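Local structure of gamma-glutamyltransferase 1 Threonine peptidase. MEROPS family T03 (Pseudomonas nitroreducens, 7D9E) at residues T1-I6 with A13-Y18; S73-I78 with R96-I101. The protein transfers the gamma-glutamyl group of glutathione and related compounds to amino acids or peptides, or to water. One frame throughout, in Å; residues are numbered along the deposited sequence. Where two conformers were deposited one is given.

Interaction 1: T1-I6 with A13-Y18; sequences TTHFSI and AVSNTY. With DON (6-diazenyl-5-oxo-L-norleucine), chain D.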
ATOM      1  N   THR B   1      -3.927   4.615   1.573  1.00 22.31           N
ATOM      2  CA  THR B   1      -3.745   3.441   0.741  1.00 18.09           C
ATOM      3  C   THR B   1      -5.036   2.653   0.539  1.00 16.82           C
ATOM      4  O   THR B   1      -5.908   2.594   1.420  1.00 17.10           O
ATOM      5  CB  THR B   1      -2.708   2.475   1.365  1.00 17.50           C
ATOM      6  OG1 THR B   1      -1.490   3.170   1.703  1.00 21.27           O
ATOM      7  CG2 THR B   1      -2.407   1.311   0.450  1.00 18.78           C
ATOM      8  N   THR B   2      -5.152   2.041  -0.634  1.00 15.82           N
ATOM      9  CA  THR B   2      -6.125   0.974  -0.850  1.00 15.51           C
ATOM     10  C   THR B   2      -5.488  -0.053  -1.771  1.00 14.79           C
ATOM     11  O   THR B   2      -4.444   0.193  -2.378  1.00 15.76           O
ATOM     12  CB  THR B   2      -7.452   1.508  -1.383  1.00 17.24           C
ATOM     13  OG1 THR B   2      -8.440   0.488  -1.297  1.00 20.38           O
ATOM     14  CG2 THR B   2      -7.364   1.992  -2.825  1.00 19.01           C
ATOM     15  N   HIS B   3      -6.113  -1.222  -1.845  1.00 13.85           N
ATOM     16  CA  HIS B   3      -5.589  -2.324  -2.612  1.00 13.44           C
ATOM     17  C   HIS B   3      -6.736  -3.003  -3.343  1.00 15.17           C
ATOM     18  O   HIS B   3      -7.823  -3.166  -2.788  1.00 15.96           O
ATOM     19  CB  HIS B   3      -4.929  -3.378  -1.681  1.00 13.86           C
ATOM     20  CG  HIS B   3      -4.352  -4.518  -2.441  1.00 13.70           C
ATOM     21  ND1 HIS B   3      -3.123  -4.447  -3.055  1.00 16.18           N
ATOM     22  CD2 HIS B   3      -4.865  -5.732  -2.752  1.00 15.33           C
ATOM     23  CE1 HIS B   3      -2.909  -5.561  -3.733  1.00 15.73           C
ATOM     24  NE2 HIS B   3      -3.954  -6.360  -3.557  1.00 15.67           N
ATOM     25  N   PHE B   4      -6.465  -3.494  -4.552  1.00 14.63           N
ATOM     26  CA  PHE B   4      -7.384  -4.413  -5.217  1.00 14.17           C
ATOM     27  C   PHE B   4      -6.599  -5.531  -5.886  1.00 14.64           C
ATOM     28  O   PHE B   4      -5.415  -5.392  -6.227  1.00 14.94           O
ATOM     29  CB  PHE B   4      -8.322  -3.699  -6.207  1.00 16.76           C
ATOM     30  CG  PHE B   4      -7.644  -3.003  -7.346  1.00 16.95           C
ATOM     31  CD1 PHE B   4      -7.294  -3.692  -8.505  1.00 17.92           C
ATOM     32  CD2 PHE B   4      -7.396  -1.653  -7.293  1.00 17.75           C
ATOM     33  CE1 PHE B   4      -6.708  -3.053  -9.565  1.00 19.34           C
ATOM     34  CE2 PHE B   4      -6.786  -1.001  -8.356  1.00 15.69           C
ATOM     35  CZ  PHE B   4      -6.446  -1.696  -9.479  1.00 17.24           C
ATOM     36  N   SER B   5      -7.301  -6.660  -6.061  1.00 14.69           N
ATOM     37  CA  SER B   5      -6.750  -7.890  -6.626  1.00 15.04           C
ATOM     38  C   SER B   5      -7.672  -8.364  -7.734  1.00 15.85           C
ATOM     39  O   SER B   5      -8.902  -8.362  -7.563  1.00 17.27           O
ATOM     40  CB  SER B   5      -6.683  -8.950  -5.525  1.00 17.09           C
ATOM     41  OG  SER B   5      -5.711  -8.590  -4.533  1.00 18.00           O
ATOM     42  N   ILE B   6      -7.086  -8.793  -8.864  1.00 16.78           N
ATOM     43  CA  ILE B   6      -7.850  -9.266 -10.014  1.00 16.84           C
ATOM     44  C   ILE B   6      -7.162 -10.490 -10.601  1.00 17.96           C
ATOM     45  O   ILE B   6      -5.934 -10.541 -10.706  1.00 19.59           O
ATOM     46  CB  ILE B   6      -8.004  -8.186 -11.103  1.00 18.38           C
ATOM     47  CG1 ILE B   6      -8.792  -6.984 -10.550  1.00 18.65           C
ATOM     48  CG2 ILE B   6      -8.700  -8.712 -12.320  1.00 19.57           C
ATOM     49  CD1 ILE B   6      -8.671  -5.727 -11.385  1.00 20.10           C
ATOM     50  N   ALA B  13      -2.939 -12.331 -13.360  1.00 19.34           N
ATOM     51  CA  ALA B  13      -3.281 -11.711 -12.093  1.00 20.66           C
ATOM     52  C   ALA B  13      -2.653 -10.335 -11.985  1.00 19.00           C
ATOM     53  O   ALA B  13      -1.541 -10.094 -12.449  1.00 19.84           O
ATOM     54  CB  ALA B  13      -2.820 -12.583 -10.913  1.00 21.83           C
ATOM     55  N   VAL B  14      -3.384  -9.429 -11.342  1.00 17.90           N
ATOM     56  CA  VAL B  14      -2.891  -8.107 -10.973  1.00 17.58           C
ATOM     57  C   VAL B  14      -3.173  -7.885  -9.491  1.00 17.96           C
ATOM     58  O   VAL B  14      -4.306  -8.085  -9.029  1.00 17.75           O
ATOM     59  CB  VAL B  14      -3.538  -6.984 -11.809  1.00 19.37           C
ATOM     60  CG1 VAL B  14      -3.148  -5.598 -11.238  1.00 20.72           C
ATOM     61  CG2 VAL B  14      -3.161  -7.086 -13.268  1.00 21.03           C
ATOM     62  N   SER B  15      -2.149  -7.444  -8.755  1.00 15.84           N
ATOM     63  CA  SER B  15      -2.279  -7.020  -7.372  1.00 16.37           C
ATOM     64  C   SER B  15      -1.778  -5.586  -7.317  1.00 16.10           C
ATOM     65  O   SER B  15      -0.608  -5.337  -7.595  1.00 15.02           O
ATOM     66  CB  SER B  15      -1.417  -7.936  -6.504  1.00 17.57           C
ATOM     67  OG  SER B  15      -1.797  -7.862  -5.149  1.00 17.78           O
ATOM     68  N   ASN B  16      -2.665  -4.648  -6.988  1.00 14.19           N
ATOM     69  CA  ASN B  16      -2.335  -3.229  -7.113  1.00 14.28           C
ATOM     70  C   ASN B  16      -2.610  -2.502  -5.811  1.00 14.07           C
ATOM     71  O   ASN B  16      -3.759  -2.461  -5.356  1.00 14.35           O
ATOM     72  CB  ASN B  16      -3.166  -2.592  -8.221  1.00 16.71           C
ATOM     73  CG  ASN B  16      -2.708  -1.218  -8.536  1.00 17.48           C
ATOM     74  OD1 ASN B  16      -1.742  -1.040  -9.258  1.00 18.32           O
ATOM     75  ND2 ASN B  16      -3.370  -0.226  -7.948  1.00 17.27           N
ATOM     76  N   THR B  17      -1.561  -1.896  -5.235  1.00 13.48           N
ATOM     77  CA  THR B  17      -1.686  -1.078  -4.034  1.00 13.58           C
ATOM     78  C   THR B  17      -1.307   0.337  -4.432  1.00 13.30           C
ATOM     79  O   THR B  17      -0.235   0.554  -5.009  1.00 14.48           O
ATOM     80  CB  THR B  17      -0.743  -1.555  -2.910  1.00 13.71           C
ATOM     81  OG1 THR B  17      -0.883  -2.967  -2.688  1.00 15.52           O
ATOM     82  CG2 THR B  17      -1.090  -0.863  -1.626  1.00 15.56           C
ATOM     83  N   TYR B  18      -2.168   1.304  -4.116  0.65 13.13           N
ATOM     84  CA  TYR B  18      -1.851   2.692  -4.444  0.65 14.29           C
ATOM     85  C   TYR B  18      -2.459   3.605  -3.392  0.65 14.17           C
ATOM     86  O   TYR B  18      -3.288   3.193  -2.580  0.65 14.33           O
ATOM     87  CB  TYR B  18      -2.146   3.023  -5.921  0.65 16.16           C
ATOM     88  CG  TYR B  18      -3.578   3.220  -6.357  0.65 13.81           C
ATOM     89  CD1 TYR B  18      -4.643   2.702  -5.641  0.65 15.13           C
ATOM     90  CD2 TYR B  18      -3.861   3.908  -7.530  0.65 13.26           C
ATOM     91  CE1 TYR B  18      -5.959   2.890  -6.064  0.65 16.94           C
ATOM     92  CE2 TYR B  18      -5.169   4.111  -7.955  0.65 14.97           C
ATOM     93  CZ  TYR B  18      -6.210   3.591  -7.217  0.65 15.38           C
ATOM     94  OH  TYR B  18      -7.512   3.775  -7.620  0.65 18.45           O
TER
HETATM   95  O   DON D 701       3.715   3.878   1.159  1.00 17.87           O
HETATM   96  C   DON D 701       3.459   3.611   2.452  1.00 21.56           C
HETATM   97  OXT DON D 701       4.011   2.654   2.986  1.00 21.60           O
HETATM   98  CA  DON D 701       2.381   4.519   3.014  1.00 25.06           C
HETATM   99  N   DON D 701       2.482   5.858   2.476  1.00 20.83           N
HETATM  100  CB  DON D 701       1.092   3.714   2.738  1.00 24.65           C
HETATM  101  C1E DON D 701      -0.144   4.503   3.046  1.00 31.15           C
HETATM  102  C1D DON D 701      -1.313   3.555   3.012  1.00 41.76           C
HETATM  103  O1J DON D 701      -1.185   2.355   2.718  1.00 54.71           O
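T1 and T17 meet methyl to methyl, T1 CG2 lying 3.3 Å from T17 CG2, tighter than usual van der Waals contact. T1 OG1 is covalently joined to DON C1D, and T1 N is hydrogen-bonded to T19 OG1. H3 makes the side-chain hydrogen bond between the strands: with CG anti to the backbone N (chi1 -179°) its ring leans over the other strand, H3 ND1 meeting T17 OG1 at 2.7 Å. At the ring edge H3 CE1 lies 2.9 Å from S15 OG. At the far end, H3 NE2 donates to S5 OG at 3.0 Å, close to the ring plane, the hydroxyl being itself hydrogen-bonded to Q168 O. The two bonds fix the ring's rotation; an alanine in place of H3 would probably leave T17 OG1 without this partner and open a gap beside S15. The strands form a β-hairpin, antiparallel at 178°, which carries the N-terminal nucleophile of this Ntn-hydrolase fold; paired backbone bonds at T2–Y18, F4–N16 and I6–V14 set the register. On the opposite sheet face, N16 CB sits 3.9 Å from the F4 ring centroid, a CH-pi contact over the face, while N16 OD1 is hydrogen-bonded to Y93 OH of the neighbouring chain.

Interaction 2: S73-I78 with R96-I101; sequences SMSPSI and RIFTSI. With DON (6-diazenyl-5-oxo-L-norleucine), chain D.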
ATOM      1  N   SER B  73       5.883   0.808   2.582  1.00 15.80           N
ATOM      2  CA  SER B  73       5.549  -0.507   3.108  1.00 16.09           C
ATOM      3  C   SER B  73       4.578  -1.253   2.214  1.00 16.70           C
ATOM      4  O   SER B  73       4.212  -2.386   2.535  1.00 16.18           O
ATOM      5  CB  SER B  73       4.947  -0.379   4.507  1.00 17.47           C
ATOM      6  OG  SER B  73       5.856   0.258   5.413  1.00 18.08           O
ATOM      7  N   MET B  74       4.131  -0.653   1.122  1.00 15.53           N
ATOM      8  CA  MET B  74       3.077  -1.258   0.291  1.00 16.04           C
ATOM      9  C   MET B  74       3.651  -2.516  -0.363  1.00 16.59           C
ATOM     10  O   MET B  74       4.782  -2.524  -0.858  1.00 17.10           O
ATOM     11  CB  MET B  74       2.717  -0.226  -0.759  1.00 17.20           C
ATOM     12  CG  MET B  74       1.756   0.851  -0.239  1.00 17.25           C
ATOM     13  SD  MET B  74       1.105   1.969  -1.490  1.00 19.39           S
ATOM     14  CE  MET B  74       2.536   2.617  -2.275  1.00 24.13           C
ATOM     15  N   SER B  75       2.867  -3.597  -0.348  1.00 15.86           N
ATOM     16  CA  SER B  75       3.389  -4.924  -0.659  1.00 15.73           C
ATOM     17  C   SER B  75       2.395  -5.749  -1.466  1.00 15.67           C
ATOM     18  O   SER B  75       2.002  -6.841  -1.056  1.00 16.77           O
ATOM     19  CB  SER B  75       3.735  -5.650   0.638  1.00 16.47           C
ATOM     20  OG  SER B  75       4.678  -4.923   1.416  1.00 18.81           O
ATOM     21  N   PRO B  76       1.978  -5.262  -2.627  1.00 14.32           N
ATOM     22  CA  PRO B  76       1.062  -6.055  -3.459  1.00 14.33           C
ATOM     23  C   PRO B  76       1.738  -7.366  -3.823  1.00 16.10           C
ATOM     24  O   PRO B  76       2.893  -7.385  -4.242  1.00 16.94           O
ATOM     25  CB  PRO B  76       0.838  -5.182  -4.691  1.00 14.79           C
ATOM     26  CG  PRO B  76       2.037  -4.224  -4.711  1.00 16.38           C
ATOM     27  CD  PRO B  76       2.383  -4.003  -3.276  1.00 16.08           C
ATOM     28  N   SER B  77       1.027  -8.469  -3.622  1.00 15.48           N
ATOM     29  CA  SER B  77       1.646  -9.779  -3.665  1.00 14.99           C
ATOM     30  C   SER B  77       0.825 -10.768  -4.474  1.00 17.36           C
ATOM     31  O   SER B  77      -0.407 -10.696  -4.532  1.00 17.29           O
ATOM     32  CB  SER B  77       1.724 -10.309  -2.218  1.00 18.20           C
ATOM     33  OG  SER B  77       2.628  -9.544  -1.415  1.00 17.20           O
ATOM     34  N   ILE B  78       1.543 -11.721  -5.065  1.00 16.93           N
ATOM     35  CA  ILE B  78       0.961 -12.843  -5.791  1.00 17.61           C
ATOM     36  C   ILE B  78       1.731 -14.094  -5.388  1.00 17.99           C
ATOM     37  O   ILE B  78       2.954 -14.160  -5.545  1.00 21.05           O
ATOM     38  CB  ILE B  78       1.026 -12.659  -7.318  1.00 18.66           C
ATOM     39  CG1 ILE B  78       0.333 -11.354  -7.722  1.00 18.91           C
ATOM     40  CG2 ILE B  78       0.409 -13.881  -8.031  1.00 19.82           C
ATOM     41  CD1 ILE B  78       0.445 -11.079  -9.222  1.00 19.64           C
ATOM     42  N   ARG B  96       1.910  -1.325   8.900  1.00 17.12           N
ATOM     43  CA  ARG B  96       1.320  -2.611   9.222  1.00 15.72           C
ATOM     44  C   ARG B  96       1.076  -3.478   7.990  1.00 14.41           C
ATOM     45  O   ARG B  96       0.605  -4.600   8.117  1.00 15.15           O
ATOM     46  CB  ARG B  96      -0.040  -2.433   9.895  1.00 16.65           C
ATOM     47  CG  ARG B  96      -0.093  -1.732  11.274  1.00 17.43           C
ATOM     48  CD  ARG B  96       0.677  -0.460  11.433  1.00 20.86           C
ATOM     49  NE  ARG B  96       0.274   0.162  12.699  1.00 20.96           N
ATOM     50  CZ  ARG B  96       0.775   1.266  13.215  1.00 24.30           C
ATOM     51  NH1 ARG B  96       1.770   1.928  12.625  1.00 25.01           N
ATOM     52  NH2 ARG B  96       0.295   1.699  14.373  1.00 24.17           N
ATOM     53  N   ILE B  97       1.362  -2.984   6.797  1.00 15.32           N
ATOM     54  CA  ILE B  97       0.934  -3.689   5.591  1.00 14.97           C
ATOM     55  C   ILE B  97       1.579  -5.059   5.499  1.00 13.90           C
ATOM     56  O   ILE B  97       0.900  -6.056   5.247  1.00 14.48           O
ATOM     57  CB  ILE B  97       1.237  -2.844   4.340  1.00 15.74           C
ATOM     58  CG1 ILE B  97       0.265  -1.674   4.230  1.00 15.55           C
ATOM     59  CG2 ILE B  97       1.195  -3.750   3.077  1.00 16.57           C
ATOM     60  CD1 ILE B  97       0.611  -0.673   3.161  1.00 17.38           C
ATOM     61  N   PHE B  98       2.912  -5.113   5.609  1.00 15.31           N
ATOM     62  CA  PHE B  98       3.576  -6.393   5.389  1.00 13.94           C
ATOM     63  C   PHE B  98       3.415  -7.314   6.587  1.00 14.86           C
ATOM     64  O   PHE B  98       3.411  -8.537   6.413  1.00 16.86           O
ATOM     65  CB  PHE B  98       5.014  -6.208   4.927  1.00 16.73           C
ATOM     66  CG  PHE B  98       5.848  -5.308   5.777  1.00 16.90           C
ATOM     67  CD1 PHE B  98       6.390  -5.770   6.959  1.00 18.28           C
ATOM     68  CD2 PHE B  98       6.127  -4.012   5.355  1.00 17.00           C
ATOM     69  CE1 PHE B  98       7.179  -4.942   7.743  1.00 20.71           C
ATOM     70  CE2 PHE B  98       6.941  -3.177   6.121  1.00 19.98           C
ATOM     71  CZ  PHE B  98       7.463  -3.656   7.318  1.00 20.27           C
ATOM     72  N   THR B  99       3.253  -6.776   7.805  1.00 16.50           N
ATOM     73  CA  THR B  99       2.938  -7.681   8.907  1.00 16.22           C
ATOM     74  C   THR B  99       1.529  -8.245   8.772  1.00 15.04           C
ATOM     75  O   THR B  99       1.290  -9.402   9.165  1.00 15.95           O
ATOM     76  CB  THR B  99       3.142  -7.037  10.282  1.00 17.76           C
ATOM     77  OG1 THR B  99       2.254  -5.943  10.447  1.00 16.88           O
ATOM     78  CG2 THR B  99       4.612  -6.614  10.487  1.00 18.01           C
ATOM     79  N   SER B 100       0.586  -7.463   8.223  1.00 14.94           N
ATOM     80  CA  SER B 100      -0.752  -8.022   7.999  1.00 15.32           C
ATOM     81  C   SER B 100      -0.743  -9.085   6.905  1.00 13.19           C
ATOM     82  O   SER B 100      -1.387 -10.127   7.048  1.00 14.87           O
ATOM     83  CB  SER B 100      -1.765  -6.947   7.665  1.00 15.51           C
ATOM     84  OG  SER B 100      -2.290  -6.320   8.841  1.00 17.58           O
ATOM     85  N   ILE B 101      -0.022  -8.839   5.806  1.00 13.80           N
ATOM     86  CA  ILE B 101       0.101  -9.863   4.772  1.00 14.75           C
ATOM     87  C   ILE B 101       0.721 -11.142   5.338  1.00 16.41           C
ATOM     88  O   ILE B 101       0.241 -12.255   5.061  1.00 15.33           O
ATOM     89  CB  ILE B 101       0.877  -9.315   3.576  1.00 15.15           C
ATOM     90  CG1 ILE B 101       0.011  -8.287   2.876  1.00 16.32           C
ATOM     91  CG2 ILE B 101       1.280 -10.457   2.621  1.00 17.56           C
ATOM     92  CD1 ILE B 101       0.697  -7.485   1.825  1.00 18.78           C
TER
HETATM   93  O   DON D 701       3.715   3.878   1.159  1.00 17.87           O
HETATM   94  C   DON D 701       3.459   3.611   2.452  1.00 21.56           C
HETATM   95  OXT DON D 701       4.011   2.654   2.986  1.00 21.60           O
HETATM   96  CA  DON D 701       2.381   4.519   3.014  1.00 25.06           C
HETATM   97  N   DON D 701       2.482   5.858   2.476  1.00 20.83           N
HETATM   98  CB  DON D 701       1.092   3.714   2.738  1.00 24.65           C
HETATM   99  C1E DON D 701      -0.144   4.503   3.046  1.00 31.15           C
HETATM  100  C1D DON D 701      -1.313   3.555   3.012  1.00 41.76           C
HETATM  101  O1J DON D 701      -1.185   2.355   2.718  1.00 54.71           O
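S73 and S75 present backbone carbonyls to the methyls of I97 and I101, an unusual meeting of polar and apolar groups without hydrogen bonds between the segments. I97 CG2 lies 3.4 Å from S73 O, and I101 CD1 reaches S75 O at 3.2 Å. Each carbonyl finds its polar partner two residues on: S75 OG donates to S73 O and S77 OG to S75 O, each at 2.8 Å, both hydroxyls standing above the carbonyl plane, by 43° and 42°. S77 OG is also hydrogen-bonded to T264 OG1 of the neighbouring chain. In I97, CG2 is anti to the backbone N and lies against S73, whereas CG1 turns back beside that N and carries CD1 to M74 CG, 3.9 Å away, side by side. S75 OG lies 3.8 Å from F98 CB, near the plane of the ring at its edge; F98 CE2 is 3.7 Å from S73 OG, and the ring meets that of F311 of the neighbouring chain. Helix 97–109 packs behind S73, whose N donates to DON OXT of the carboxylate at 2.7 Å, nearly straight at 169°, while I97 CD1 lies 3.5 Å from DON O1J, at the gamma-carbonyl end of the gamma-glutamyl pocket.

From the N terminus, interaction 1 closes first: strand 2–7 turns through a short loop and returns as strand 13–19. Only after a long excursion does the chain reach 73–78, which leads into strand 77–81; strand 84–90 and the P92–G94 loop follow before helix 97–109 folds back, closing interaction 2. The contacts are therefore in series, neither nested nor crossed. Their centres are 11 Å apart, and they touch directly: S15 OG lies 3.2 Å from S77 O, a probable hydrogen bond, and T17 CG2 packs 3.6 Å from M74 SD. Segment 73–78 thus lies between hairpin and helix, and DON spans both contacts, from the nucleophile on the hairpin to S73.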